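Local coordinates for beta-fructofuranosidase (Arthrobacter, PDB 3WPU), which belongs to the levansucrase/invertase family of the beta-fructosidase clan and has the beta-propeller architecture known for this group of carbohydrate-active enzymes, at residues Gly92-Phe97 against Ala128-Asn133; Leu430-Ile435 against Ala482-Asn487. One frame throughout, in Å; residues are numbered along the deposited sequence.

Contact 1 (Gly92-Phe97 against Ala128-Asn133); sequences GWEIIF and AERPEN
Glu94, on the strand running from Trp93, and Arg130, in the loop following a short 3-10 turn at Ala128 and Glu129, are the closest backbone positions of the two segments, yet their CA atoms stand 12.9 Å apart. At that separation there is no backbone pairing, and the contact rests on two long side chains reaching across the gap. Both begin with CG beside the backbone N. Beyond it Glu94 is extended (chi2 -177°), and Arg130 runs extended from CG to NE; the arginine spans more of the gap, and the charged groups meet nearer the Glu94 strand.

The direct contact is a long salt bridge, Glu94 OE1 to Arg130 NH2 at 3.6 Å. The two flat groups are inclined by 34°, and OE1 sits off the guanidinium plane where no donor hydrogen is aimed, leaving an electrostatic attraction without a hydrogen bond. Direction is supplied by a water at the in-plane edge of the guanidinium, which accepts from Arg130 NH2 at 2.8 Å and can donate to Glu94 OE2 at 2.7 Å; with other acceptors in reach, this second bond is probably shared.

Each has a firmer partner nearby. Glu94 OE1 forms a salt bridge with NE of Arg121, whose guanidinium also comes close to that of Arg130, so the buried carboxylate would probably be stabilised as an anion by both. Arg130 NH1 donates to the carbonyl O of Pro122, tying the loop to the end of strand 115-122. That strand pairs antiparallel with strands 93-102 and 137-141; the 128-133 loop connects 115-122 to 137-141, and Arg130 reaches across the end of strand 115-122 to Glu94 on strand 93-102.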
loop_
_atom_site.group_PDB
_atom_site.type_symbol
_atom_site.label_atom_id
_atom_site.label_comp_id
_atom_site.label_asym_id
_atom_site.label_seq_id
_atom_site.Cartn_x
_atom_site.Cartn_y
_atom_site.Cartn_z
ATOM N N GLY A 92 18.096 9.386 -14.438
ATOM C CA GLY A 92 19.097 8.527 -13.852
ATOM C C GLY A 92 18.920 8.234 -12.385
ATOM O O GLY A 92 19.775 7.582 -11.797
ATOM N N TRP A 93 17.819 8.686 -11.791
ATOM C CA TRP A 93 17.607 8.519 -10.339
ATOM C C TRP A 93 16.274 7.843 -10.020
ATOM O O TRP A 93 15.213 8.322 -10.448
ATOM C CB TRP A 93 17.610 9.872 -9.641
ATOM C CG TRP A 93 18.879 10.614 -9.762
ATOM C CD1 TRP A 93 19.180 11.572 -10.679
ATOM C CD2 TRP A 93 20.025 10.488 -8.913
ATOM N NE1 TRP A 93 20.446 12.043 -10.472
ATOM C CE2 TRP A 93 20.992 11.392 -9.390
ATOM C CE3 TRP A 93 20.345 9.679 -7.822
ATOM C CZ2 TRP A 93 22.242 11.526 -8.799
ATOM C CZ3 TRP A 93 21.591 9.817 -7.233
ATOM C CH2 TRP A 93 22.519 10.731 -7.714
ATOM N N GLU A 94 16.328 6.751 -9.258
ATOM C CA GLU A 94 15.107 6.153 -8.686
ATOM C C GLU A 94 14.715 7.086 -7.532
ATOM O O GLU A 94 15.593 7.557 -6.806
ATOM C CB GLU A 94 15.338 4.737 -8.170
ATOM C CG GLU A 94 15.597 3.731 -9.267
ATOM C CD GLU A 94 15.757 2.312 -8.790
ATOM O OE1 GLU A 94 16.027 2.067 -7.584
ATOM O OE2 GLU A 94 15.647 1.412 -9.650
ATOM N N ILE A 95 13.408 7.330 -7.377
ATOM C CA ILE A 95 12.854 8.254 -6.401
ATOM C C ILE A 95 11.680 7.561 -5.707
ATOM O O ILE A 95 10.788 7.014 -6.361
ATOM C CB ILE A 95 12.335 9.554 -7.068
ATOM C CG1 ILE A 95 13.485 10.352 -7.680
ATOM C CG2 ILE A 95 11.553 10.400 -6.057
ATOM C CD1 ILE A 95 13.033 11.386 -8.681
ATOM N N ILE A 96 11.703 7.575 -4.378
ATOM C CA ILE A 96 10.585 7.062 -3.574
ATOM C C ILE A 96 10.122 8.110 -2.578
ATOM O O ILE A 96 10.887 9.021 -2.193
ATOM C CB ILE A 96 10.930 5.758 -2.853
ATOM C CG1 ILE A 96 12.096 5.987 -1.892
ATOM C CG2 ILE A 96 11.196 4.654 -3.879
ATOM C CD1 ILE A 96 12.464 4.789 -1.033
ATOM N N PHE A 97 8.864 7.965 -2.186
ATOM C CA PHE A 97 8.240 8.775 -1.138
ATOM C C PHE A 97 7.947 7.893 0.042
ATOM O O PHE A 97 7.534 6.738 -0.137
ATOM C CB PHE A 97 6.933 9.383 -1.649
ATOM C CG PHE A 97 7.131 10.454 -2.677
ATOM C CD1 PHE A 97 7.384 11.759 -2.295
ATOM C CD2 PHE A 97 7.046 10.157 -4.018
ATOM C CE1 PHE A 97 7.555 12.761 -3.232
ATOM C CE2 PHE A 97 7.209 11.156 -4.964
ATOM C CZ PHE A 97 7.463 12.450 -4.574
ATOM N N ALA A 128 21.969 -6.788 -5.748
ATOM C CA ALA A 128 23.161 -7.407 -5.165
ATOM C C ALA A 128 24.415 -6.520 -5.204
ATOM O O ALA A 128 25.345 -6.726 -4.413
ATOM C CB ALA A 128 23.453 -8.731 -5.865
ATOM N N GLU A 129 24.455 -5.558 -6.128
ATOM C CA GLU A 129 25.613 -4.672 -6.261
ATOM C C GLU A 129 25.419 -3.322 -5.546
ATOM O O GLU A 129 26.315 -2.476 -5.535
ATOM C CB GLU A 129 25.925 -4.445 -7.733
ATOM C CG GLU A 129 26.275 -5.717 -8.490
ATOM C CD GLU A 129 26.490 -5.474 -9.977
ATOM O OE1 GLU A 129 26.079 -6.330 -10.795
ATOM O OE2 GLU A 129 27.066 -4.424 -10.326
ATOM N N ARG A 130 24.264 -3.120 -4.930
ATOM C CA ARG A 130 24.057 -1.897 -4.177
ATOM C C ARG A 130 24.603 -2.036 -2.773
ATOM O O ARG A 130 24.836 -3.147 -2.319
ATOM C CB ARG A 130 22.581 -1.563 -4.130
ATOM C CG ARG A 130 22.042 -1.145 -5.484
ATOM C CD ARG A 130 20.665 -0.573 -5.285
ATOM N NE ARG A 130 19.974 -0.275 -6.533
ATOM C CZ ARG A 130 20.063 0.861 -7.215
ATOM N NH1 ARG A 130 20.852 1.850 -6.817
ATOM N NH2 ARG A 130 19.361 0.987 -8.330
ATOM N N PRO A 131 24.792 -0.911 -2.073
ATOM C CA PRO A 131 25.151 -1.010 -0.668
ATOM C C PRO A 131 24.119 -1.852 0.081
ATOM O O PRO A 131 22.960 -1.944 -0.362
ATOM C CB PRO A 131 25.123 0.450 -0.192
ATOM C CG PRO A 131 25.360 1.250 -1.435
ATOM C CD PRO A 131 24.674 0.491 -2.518
ATOM N N GLU A 132 24.537 -2.445 1.192
ATOM C CA GLU A 132 23.689 -3.360 1.944
ATOM C C GLU A 132 22.345 -2.724 2.321
ATOM O O GLU A 132 21.309 -3.389 2.242
ATOM C CB GLU A 132 24.397 -3.847 3.215
ATOM C CG GLU A 132 23.673 -5.011 3.874
ATOM C CD GLU A 132 24.089 -5.251 5.313
ATOM O OE1 GLU A 132 24.610 -4.313 5.959
ATOM O OE2 GLU A 132 23.852 -6.374 5.805
ATOM N N ASN A 133 22.349 -1.445 2.709
ATOM C CA ASN A 133 21.131 -0.812 3.197
ATOM C C ASN A 133 20.253 -0.276 2.058
ATOM O O ASN A 133 19.276 0.428 2.323
ATOM C CB ASN A 133 21.435 0.297 4.215
ATOM C CG ASN A 133 21.907 1.581 3.569
ATOM O OD1 ASN A 133 22.345 1.603 2.408
ATOM N ND2 ASN A 133 21.821 2.668 4.329
HETATM O O HOH W 1 17.349 -0.693 -9.256
#

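Contact 2 (Leu430-Ile435 against Ala482-Asn487)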
loop_
_atom_site.group_PDB
_atom_site.type_symbol
_atom_site.label_atom_id
_atom_site.label_comp_id
_atom_site.label_asym_id
_atom_site.label_seq_id
_atom_site.Cartn_x
_atom_site.Cartn_y
_atom_site.Cartn_z
ATOM N N LEU A 430 6.920 -8.357 -7.110
ATOM C CA LEU A 430 7.831 -7.992 -6.011
ATOM C C LEU A 430 7.056 -7.213 -4.935
ATOM O O LEU A 430 6.149 -6.449 -5.217
ATOM C CB LEU A 430 9.024 -7.196 -6.511
ATOM C CG LEU A 430 9.951 -7.862 -7.532
ATOM C CD1 LEU A 430 11.170 -6.972 -7.787
ATOM C CD2 LEU A 430 10.398 -9.254 -7.067
ATOM N N VAL A 431 7.393 -7.433 -3.677
ATOM C CA VAL A 431 6.631 -6.842 -2.601
ATOM C C VAL A 431 7.594 -6.159 -1.647
ATOM O O VAL A 431 8.508 -6.800 -1.091
ATOM C CB VAL A 431 5.776 -7.875 -1.836
ATOM C CG1 VAL A 431 4.984 -7.164 -0.742
ATOM C CG2 VAL A 431 4.849 -8.647 -2.797
ATOM N N GLN A 432 7.415 -4.849 -1.483
ATOM C CA GLN A 432 8.213 -4.072 -0.519
ATOM C C GLN A 432 7.345 -3.783 0.697
ATOM O O GLN A 432 6.141 -3.723 0.601
ATOM C CB GLN A 432 8.735 -2.776 -1.140
ATOM C CG GLN A 432 7.684 -1.827 -1.725
ATOM C CD GLN A 432 7.291 -0.680 -0.824
ATOM O OE1 GLN A 432 7.559 -0.681 0.398
ATOM N NE2 GLN A 432 6.649 0.313 -1.411
ATOM N N SER A 433 7.976 -3.653 1.870
ATOM C CA SER A 433 7.247 -3.456 3.122
ATOM C C SER A 433 8.215 -2.829 4.126
ATOM O O SER A 433 9.408 -2.852 3.866
ATOM C CB SER A 433 6.762 -4.809 3.665
ATOM O OG SER A 433 7.824 -5.717 3.918
ATOM N N PHE A 434 7.696 -2.284 5.226
ATOM C CA PHE A 434 8.568 -1.764 6.287
ATOM C C PHE A 434 8.520 -2.685 7.467
ATOM O O PHE A 434 7.528 -3.345 7.747
ATOM C CB PHE A 434 8.191 -0.321 6.676
ATOM C CG PHE A 434 7.055 -0.217 7.668
ATOM C CD1 PHE A 434 7.271 -0.279 9.033
ATOM C CD2 PHE A 434 5.742 -0.105 7.242
ATOM C CE1 PHE A 434 6.215 -0.193 9.936
ATOM C CE2 PHE A 434 4.681 -0.024 8.129
ATOM C CZ PHE A 434 4.908 -0.093 9.489
ATOM N N ILE A 435 9.591 -2.634 8.250
ATOM C CA ILE A 435 9.701 -3.440 9.465
ATOM C C ILE A 435 9.110 -2.730 10.680
ATOM O O ILE A 435 9.453 -1.564 10.966
ATOM C CB ILE A 435 11.184 -3.714 9.767
ATOM C CG1 ILE A 435 11.828 -4.528 8.641
ATOM C CG2 ILE A 435 11.320 -4.460 11.093
ATOM C CD1 ILE A 435 13.329 -4.699 8.755
ATOM N N ALA A 482 15.217 -2.758 1.082
ATOM C CA ALA A 482 14.647 -1.508 0.587
ATOM C C ALA A 482 14.737 -1.411 -0.945
ATOM O O ALA A 482 14.868 -0.334 -1.522
ATOM C CB ALA A 482 15.298 -0.310 1.274
ATOM N N ASP A 483 14.632 -2.562 -1.609
ATOM C CA ASP A 483 14.720 -2.565 -3.053
ATOM C C ASP A 483 13.361 -2.210 -3.673
ATOM O O ASP A 483 12.424 -3.008 -3.640
ATOM C CB ASP A 483 15.213 -3.927 -3.558
ATOM C CG ASP A 483 15.533 -3.919 -5.040
ATOM O OD1 ASP A 483 15.800 -2.830 -5.583
ATOM O OD2 ASP A 483 15.559 -5.021 -5.647
ATOM N N ILE A 484 13.282 -1.019 -4.259
ATOM C CA ILE A 484 12.090 -0.551 -4.944
ATOM C C ILE A 484 12.504 -0.156 -6.379
ATOM O O ILE A 484 12.793 1.009 -6.671
ATOM C CB ILE A 484 11.441 0.607 -4.169
ATOM C CG1 ILE A 484 11.024 0.106 -2.781
ATOM C CG2 ILE A 484 10.251 1.154 -4.960
ATOM C CD1 ILE A 484 10.277 1.096 -1.922
ATOM N N PRO A 485 12.609 -1.148 -7.250
ATOM C CA PRO A 485 13.262 -0.910 -8.528
ATOM C C PRO A 485 12.366 -0.259 -9.573
ATOM O O PRO A 485 11.170 -0.570 -9.672
ATOM C CB PRO A 485 13.645 -2.333 -8.979
ATOM C CG PRO A 485 12.647 -3.208 -8.353
ATOM C CD PRO A 485 12.252 -2.566 -7.060
ATOM N N ALA A 486 12.960 0.591 -10.402
ATOM C CA ALA A 486 12.244 1.218 -11.517
ATOM C C ALA A 486 12.321 0.296 -12.727
ATOM O O ALA A 486 13.394 -0.220 -13.034
ATOM C CB ALA A 486 12.859 2.567 -11.839
ATOM N N ASN A 487 11.192 0.087 -13.404
ATOM C CA ASN A 487 11.184 -0.639 -14.677
ATOM C C ASN A 487 10.949 0.282 -15.870
ATOM O O ASN A 487 11.003 -0.162 -17.016
ATOM C CB ASN A 487 10.157 -1.785 -14.659
ATOM C CG ASN A 487 8.745 -1.297 -14.471
ATOM O OD1 ASN A 487 8.430 -0.643 -13.469
ATOM N ND2 ASN A 487 7.873 -1.608 -15.423
#
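Gln432 and Ile484, with CA atoms 6.9 Å apart, make the van der Waals packing of a methyl on an amide. The CD1 methyl of Ile484 lies 3.6 Å from Gln432 CD and 3.7 Å from Gln432 NE2. Gln432 OE1 is only slightly farther from it, at 4.0 Å; such even spacing places the methyl over the flat carboxamide, not at one end of it. Gln432 achieves this by bending at chi2 (99°), while Ile484 keeps CG1 and CD1 extended (chi2 -176°). Behind the methyl, Ile484 CG1 rests 4.0 Å from Gln432 CB. The apolar contact joins Leu430 CD1 to Pro485 CG at 4.1 Å, between two partly exposed residues.

Strand 430-434 is an inner member of a four-stranded antiparallel sheet, consistent with one blade of the family's beta-propeller. Segment 482-487 has no regular structure and passes beside that blade on its way to strand 488-493. Ile484 also touches Thr77 and Pro79 of strand 72-81, so it fills the seam between two sheets.

The polar atoms Gln432 NE2, Asp483 OD1 and Asp483 O have partners beyond the two segments. Gln432 NE2 donates to the carbonyl O of Thr77, which probably helps fix the rotation of the amide plane. Asp483 OD1 forms a salt bridge with Arg121 NH2, and Asp483 O accepts from Thr453 OG1.

How the contacts relate
Contact 2 is buried, its centre about 11 Å from the centre of the chain, whereas contact 1 lies about 20 Å out and is only partly buried. Their chemistry follows: contact 2 packs hydrocarbon on an amide and on a proline; contact 1 relies on charge and a bridging water. Their centres are about 10 Å apart, and the contacts touch through segment 482-487. Glu94 OE2 probably accepts a hydrogen bond from Ala486 N at 2.9 Å, and Ile96 CG2 packs on Ile484 CG2 at 3.8 Å. Arg121 serves both, pairing with Glu94 and with Asp483. Segment 482-487 thus adjoins the sheet of contact 1 as well as the strand of contact 2.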